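Local coordinates for choline binding protein PCPA (Streptococcus pneumoniae, PDB 4CP6) that is a choline-binding surface protein and vaccine antigen of the pneumococcus, whose leucine-rich repeat region probably serves in contacts with host molecules, at residues A[178-183]-A[201-206]; A[213-218]-A[239-244]. All coordinates share one frame; numbering follows the deposited sequence. Where two conformers were deposited one is given.

Interaction 1. Residues A[178-183]-A[201-206]; sequences ISHEAF and LGSNLF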
loop_
_atom_site.group_PDB
_atom_site.type_symbol
_atom_site.label_atom_id
_atom_site.label_comp_id
_atom_site.label_asym_id
_atom_site.label_seq_id
_atom_site.Cartn_x
_atom_site.Cartn_y
_atom_site.Cartn_z
ATOM N N ILE A 178 -10.714 -2.134 -6.513
ATOM C CA ILE A 178 -10.080 -1.160 -5.608
ATOM C C ILE A 178 -8.638 -1.131 -6.075
ATOM O O ILE A 178 -7.947 -2.155 -6.020
ATOM C CB ILE A 178 -10.179 -1.513 -4.118
ATOM C CG1 ILE A 178 -11.624 -1.842 -3.722
ATOM C CG2 ILE A 178 -9.612 -0.350 -3.307
ATOM C CD1 ILE A 178 -11.781 -2.244 -2.234
ATOM N N SER A 179 -8.178 0.033 -6.544
ATOM C CA SER A 179 -6.873 0.179 -7.153
ATOM C C SER A 179 -5.685 0.277 -6.173
ATOM O O SER A 179 -5.834 0.374 -4.953
ATOM C CB SER A 179 -6.915 1.378 -8.088
ATOM O OG SER A 179 -5.809 1.392 -8.969
ATOM N N HIS A 180 -4.499 0.258 -6.754
ATOM C CA HIS A 180 -3.190 0.342 -6.118
ATOM C C HIS A 180 -3.182 1.400 -5.013
ATOM O O HIS A 180 -3.570 2.552 -5.233
ATOM C CB HIS A 180 -2.182 0.732 -7.225
ATOM C CG HIS A 180 -0.726 0.867 -6.870
ATOM N ND1 HIS A 180 -0.093 2.104 -6.848
ATOM C CD2 HIS A 180 0.200 -0.102 -6.687
ATOM C CE1 HIS A 180 1.195 1.843 -6.614
ATOM N NE2 HIS A 180 1.420 0.531 -6.529
ATOM N N GLU A 181 -2.713 1.020 -3.815
ATOM C CA GLU A 181 -2.500 1.935 -2.686
ATOM C C GLU A 181 -3.718 2.747 -2.288
ATOM O O GLU A 181 -3.558 3.781 -1.624
ATOM C CB GLU A 181 -1.299 2.869 -2.963
ATOM C CG GLU A 181 -0.024 2.057 -3.189
ATOM C CD GLU A 181 1.291 2.798 -3.224
ATOM O OE1 GLU A 181 1.321 3.949 -2.748
ATOM O OE2 GLU A 181 2.315 2.172 -3.583
ATOM N N ALA A 182 -4.928 2.252 -2.571
ATOM C CA ALA A 182 -6.115 3.057 -2.215
ATOM C C ALA A 182 -6.231 3.326 -0.724
ATOM O O ALA A 182 -6.790 4.361 -0.342
ATOM C CB ALA A 182 -7.378 2.408 -2.727
ATOM N N PHE A 183 -5.735 2.388 0.106
ATOM C CA PHE A 183 -5.845 2.490 1.567
ATOM C C PHE A 183 -4.469 2.520 2.202
ATOM O O PHE A 183 -4.261 1.943 3.282
ATOM C CB PHE A 183 -6.672 1.294 2.106
ATOM C CG PHE A 183 -8.040 1.133 1.477
ATOM C CD1 PHE A 183 -8.899 2.220 1.349
ATOM C CD2 PHE A 183 -8.472 -0.110 1.022
ATOM C CE1 PHE A 183 -10.149 2.074 0.718
ATOM C CE2 PHE A 183 -9.743 -0.259 0.446
ATOM C CZ PHE A 183 -10.557 0.832 0.284
ATOM N N LEU A 201 -8.142 -6.326 -6.639
ATOM C CA LEU A 201 -7.424 -5.422 -5.734
ATOM C C LEU A 201 -6.091 -5.095 -6.339
ATOM O O LEU A 201 -5.369 -6.010 -6.737
ATOM C CB LEU A 201 -7.182 -6.053 -4.342
ATOM C CG LEU A 201 -8.423 -6.404 -3.571
ATOM C CD1 LEU A 201 -8.063 -7.130 -2.288
ATOM C CD2 LEU A 201 -9.282 -5.182 -3.244
ATOM N N GLY A 202 -5.763 -3.814 -6.409
ATOM C CA GLY A 202 -4.456 -3.415 -6.908
ATOM C C GLY A 202 -3.374 -3.711 -5.886
ATOM O O GLY A 202 -3.652 -4.135 -4.756
ATOM N N SER A 203 -2.144 -3.528 -6.297
ATOM C CA SER A 203 -1.026 -3.866 -5.407
ATOM C C SER A 203 -0.838 -2.828 -4.301
ATOM O O SER A 203 -1.280 -1.670 -4.394
ATOM C CB SER A 203 0.267 -3.997 -6.205
ATOM O OG SER A 203 0.505 -2.753 -6.824
ATOM N N ASN A 204 -0.171 -3.259 -3.210
ATOM C CA ASN A 204 0.210 -2.392 -2.090
ATOM C C ASN A 204 -0.966 -1.631 -1.552
ATOM O O ASN A 204 -0.855 -0.455 -1.203
ATOM C CB ASN A 204 1.336 -1.442 -2.530
ATOM C CG ASN A 204 2.494 -2.217 -3.074
ATOM O OD1 ASN A 204 2.632 -3.411 -2.753
ATOM N ND2 ASN A 204 3.334 -1.547 -3.826
ATOM N N LEU A 205 -2.108 -2.320 -1.459
ATOM C CA LEU A 205 -3.353 -1.673 -1.079
ATOM C C LEU A 205 -3.280 -0.944 0.239
ATOM O O LEU A 205 -3.930 0.093 0.393
ATOM C CB LEU A 205 -4.471 -2.729 -1.042
ATOM C CG LEU A 205 -5.875 -2.261 -0.817
ATOM C CD1 LEU A 205 -6.311 -1.222 -1.851
ATOM C CD2 LEU A 205 -6.844 -3.436 -0.886
ATOM N N PHE A 206 -2.509 -1.509 1.180
ATOM C CA PHE A 206 -2.387 -0.975 2.524
ATOM C C PHE A 206 -0.959 -0.484 2.804
ATOM O O PHE A 206 -0.552 -0.429 3.965
ATOM C CB PHE A 206 -2.783 -2.066 3.520
ATOM C CG PHE A 206 -4.181 -2.586 3.266
ATOM C CD1 PHE A 206 -5.290 -1.822 3.591
ATOM C CD2 PHE A 206 -4.388 -3.858 2.740
ATOM C CE1 PHE A 206 -6.586 -2.298 3.353
ATOM C CE2 PHE A 206 -5.690 -4.335 2.507
ATOM C CZ PHE A 206 -6.775 -3.556 2.844
#
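I178 and L201 form a parallel beta bridge, and from it the chains of 178-183 and 201-206 run on together, linked by three backbone hydrogen bonds. G202 N gives its hydrogen to I178 O at 2.8 Å, with the donor in the carbonyl plane. E181 N reaches S203 O at 3.1 Å. Farther on, F183 N is bonded to L205 O at 2.9 Å. CA-H...O contacts run beside them, the straightest from F206 CA to F183 O, with 167° at the hydrogen. At G202 the backbones come so close that a beta carbon would collide with H180 N.

Both segments lie within a BspA-type leucine-rich repeat region, and the contact has the form of two successive coils stacked in register: each passes from a short strand into a turn and reaches a phenylalanine at the matching position. S179 to A182 is a type II turn, closed by A182 N on S179 O.

Apolar packing fills the inner side. L205 has CG anti to its backbone N (chi1 -173°), and its CD1 meets I178 CG2 at 3.7 Å, A182 CB and F183 CD2. L201 lies alongside I178, CD2 against CB at 3.9 Å. The rings of F183 and F206 are slid apart, with planes 26° from parallel and centroids 6.0 Å apart; they meet through F183 CD2 and F206 CE1. Both also touch L192 of strand 191-194.

On the outer side E181 and N204 run side by side, CG to CB 3.8 Å, while N204 OD1 is hydrogen-bonded to S262 OG.

Interaction 2. Residues A[213-218]-A[239-244]; sequences KHVDVE and LIYYPS
Within the leucine-rich repeat solenoid, the strand 214-217 is paired in parallel with 191-194, whereas 238-241 belongs to a different sheet; the contact between 213-218 and 239-244 therefore joins two sheets by a proline ring on backbone and a valine at a tyrosine edge, near the start of the one strand and at and just beyond the end of the other. P243 supplies the greatest part of a small contact of 159 Å². Its CB lies 3.5 Å from K213 O and its CG 3.8 Å from H214 CA, so the pyrrolidine ring rests on the backbone of K213 and H214 rather than on their side chains, both of which leave the backbone away from the proline.

V215 makes the second half of the contact. Its CG2 is anti to its own carbonyl carbon and meets Y241 CD2 at 4.1 Å, close to the plane of the ring and therefore at its edge. The two side chains cross at about a right angle. P243 CG stands a looser 4.4 Å from the same methyl, which is thus shared between the proline and the tyrosine.

P243 N lies 3.9 Å above one face of the Y241 ring, offset toward the rim, and the phenol oxygen OH takes a weak hydrogen bond from S244 N at 3.3 Å, so the segment folds back along its own tyrosine. I240 and Y241 both face L231 of strand 230-233, the arrangement of a classic beta bulge.

V215 O is bonded to S226 OG, which ties the first strand to the hairpin side of the second sheet. With V215, Y241 and P243 all buried, the arrangement is that of packing between two sheets across the inside of a leucine-rich repeat solenoid.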
loop_
_atom_site.group_PDB
_atom_site.type_symbol
_atom_site.label_atom_id
_atom_site.label_comp_id
_atom_site.label_asym_id
_atom_site.label_seq_id
_atom_site.Cartn_x
_atom_site.Cartn_y
_atom_site.Cartn_z
ATOM N N LYS A 213 -6.348 -4.023 12.347
ATOM C CA LYS A 213 -6.294 -5.232 13.172
ATOM C C LYS A 213 -6.846 -6.427 12.391
ATOM O O LYS A 213 -6.433 -7.563 12.622
ATOM C CB LYS A 213 -7.134 -5.018 14.447
ATOM C CG LYS A 213 -6.524 -3.999 15.387
ATOM C CD LYS A 213 -7.426 -3.736 16.607
ATOM C CE LYS A 213 -6.763 -2.716 17.512
ATOM N NZ LYS A 213 -7.599 -2.420 18.712
ATOM N N HIS A 214 -7.781 -6.164 11.472
ATOM C CA HIS A 214 -8.374 -7.238 10.691
ATOM C C HIS A 214 -9.009 -6.677 9.435
ATOM O O HIS A 214 -9.539 -5.561 9.414
ATOM C CB HIS A 214 -9.369 -8.132 11.514
ATOM C CG HIS A 214 -10.536 -7.413 12.114
ATOM N ND1 HIS A 214 -10.451 -6.804 13.360
ATOM C CD2 HIS A 214 -11.807 -7.290 11.657
ATOM C CE1 HIS A 214 -11.652 -6.289 13.598
ATOM N NE2 HIS A 214 -12.504 -6.558 12.608
ATOM N N VAL A 215 -8.869 -7.436 8.358
ATOM C CA VAL A 215 -9.511 -7.141 7.074
ATOM C C VAL A 215 -10.483 -8.303 6.871
ATOM O O VAL A 215 -10.054 -9.454 6.790
ATOM C CB VAL A 215 -8.507 -7.004 5.898
ATOM C CG1 VAL A 215 -9.269 -6.793 4.582
ATOM C CG2 VAL A 215 -7.510 -5.859 6.150
ATOM N N ASP A 216 -11.774 -8.004 6.849
ATOM C CA ASP A 216 -12.833 -9.012 6.663
ATOM C C ASP A 216 -13.281 -9.051 5.207
ATOM O O ASP A 216 -13.063 -8.089 4.461
ATOM C CB ASP A 216 -14.045 -8.686 7.567
ATOM C CG ASP A 216 -13.791 -8.701 9.062
ATOM O OD1 ASP A 216 -12.662 -9.009 9.464
ATOM O OD2 ASP A 216 -14.734 -8.400 9.829
ATOM N N VAL A 217 -13.886 -10.170 4.799
ATOM C CA VAL A 217 -14.380 -10.347 3.440
ATOM C C VAL A 217 -15.811 -10.846 3.558
ATOM O O VAL A 217 -16.057 -11.863 4.244
ATOM C CB VAL A 217 -13.517 -11.342 2.647
ATOM C CG1 VAL A 217 -14.149 -11.642 1.294
ATOM C CG2 VAL A 217 -12.103 -10.819 2.450
ATOM N N GLU A 218 -16.752 -10.128 2.957
ATOM C CA GLU A 218 -18.163 -10.492 3.028
ATOM C C GLU A 218 -18.360 -11.912 2.506
ATOM O O GLU A 218 -17.722 -12.329 1.537
ATOM C CB GLU A 218 -18.999 -9.529 2.203
ATOM C CG GLU A 218 -20.496 -9.686 2.403
ATOM C CD GLU A 218 -21.372 -8.655 1.716
ATOM O OE1 GLU A 218 -20.845 -7.901 0.888
ATOM O OE2 GLU A 218 -22.584 -8.570 2.024
ATOM N N LEU A 239 -1.028 -14.686 -0.153
ATOM C CA LEU A 239 -1.276 -14.023 1.111
ATOM C C LEU A 239 -1.094 -12.546 0.752
ATOM O O LEU A 239 0.023 -12.097 0.447
ATOM C CB LEU A 239 -0.324 -14.507 2.225
ATOM C CG LEU A 239 -0.692 -14.045 3.621
ATOM C CD1 LEU A 239 0.023 -14.928 4.677
ATOM C CD2 LEU A 239 -0.382 -12.530 3.848
ATOM N N ILE A 240 -2.220 -11.811 0.719
ATOM C CA ILE A 240 -2.200 -10.438 0.251
ATOM C C ILE A 240 -1.815 -9.473 1.369
ATOM O O ILE A 240 -0.974 -8.594 1.151
ATOM C CB ILE A 240 -3.562 -10.071 -0.382
ATOM C CG1 ILE A 240 -3.854 -10.999 -1.581
ATOM C CG2 ILE A 240 -3.602 -8.580 -0.836
ATOM C CD1 ILE A 240 -5.283 -10.892 -2.129
ATOM N N TYR A 241 -2.468 -9.581 2.537
ATOM C CA TYR A 241 -2.167 -8.632 3.600
ATOM C C TYR A 241 -2.393 -9.210 4.961
ATOM O O TYR A 241 -3.496 -9.695 5.255
ATOM C CB TYR A 241 -2.964 -7.324 3.424
ATOM C CG TYR A 241 -2.546 -6.279 4.441
ATOM C CD1 TYR A 241 -1.229 -5.814 4.495
ATOM C CD2 TYR A 241 -3.448 -5.797 5.390
ATOM C CE1 TYR A 241 -0.830 -4.888 5.456
ATOM C CE2 TYR A 241 -3.072 -4.833 6.318
ATOM C CZ TYR A 241 -1.759 -4.397 6.364
ATOM O OH TYR A 241 -1.366 -3.496 7.336
ATOM N N TYR A 242 -1.349 -9.124 5.822
ATOM C CA TYR A 242 -1.419 -9.531 7.214
ATOM C C TYR A 242 -1.536 -8.222 8.003
ATOM O O TYR A 242 -0.588 -7.414 8.009
ATOM C CB TYR A 242 -0.149 -10.273 7.570
ATOM C CG TYR A 242 -0.215 -10.907 8.947
ATOM C CD1 TYR A 242 0.061 -10.165 10.093
ATOM C CD2 TYR A 242 -0.472 -12.267 9.095
ATOM C CE1 TYR A 242 0.050 -10.755 11.356
ATOM C CE2 TYR A 242 -0.476 -12.868 10.352
ATOM C CZ TYR A 242 -0.235 -12.105 11.475
ATOM O OH TYR A 242 -0.202 -12.717 12.706
ATOM N N PRO A 243 -2.673 -7.955 8.676
ATOM C CA PRO A 243 -2.824 -6.653 9.360
ATOM C C PRO A 243 -1.708 -6.328 10.327
ATOM O O PRO A 243 -1.354 -7.183 11.129
ATOM C CB PRO A 243 -4.185 -6.756 10.047
ATOM C CG PRO A 243 -4.946 -7.717 9.147
ATOM C CD PRO A 243 -3.904 -8.757 8.748
ATOM N N SER A 244 -1.160 -5.098 10.257
ATOM C CA SER A 244 -0.014 -4.746 11.080
ATOM C C SER A 244 -0.304 -4.859 12.562
ATOM O O SER A 244 0.631 -5.086 13.355
ATOM C CB SER A 244 0.510 -3.347 10.758
ATOM O OG SER A 244 -0.384 -2.317 11.163
#

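Overall arrangement
Interactions 1 and 2 follow in series along the chain, the first closing at F206 before the second opens at K213, and their centres lie 13 Å apart. They touch through F206, whose ring stacks on that of Y241, with F206 CD2 3.4 Å from Y241 CD2; F206 CZ also lies 4.1 Å from V215 CG2. The aromatic packing of 178-183 with 201-206 thus continues into the packing of 213-218 with 239-244. L192 and L212 add to this core, the former touching F183 and F206, the latter F206 and Y241.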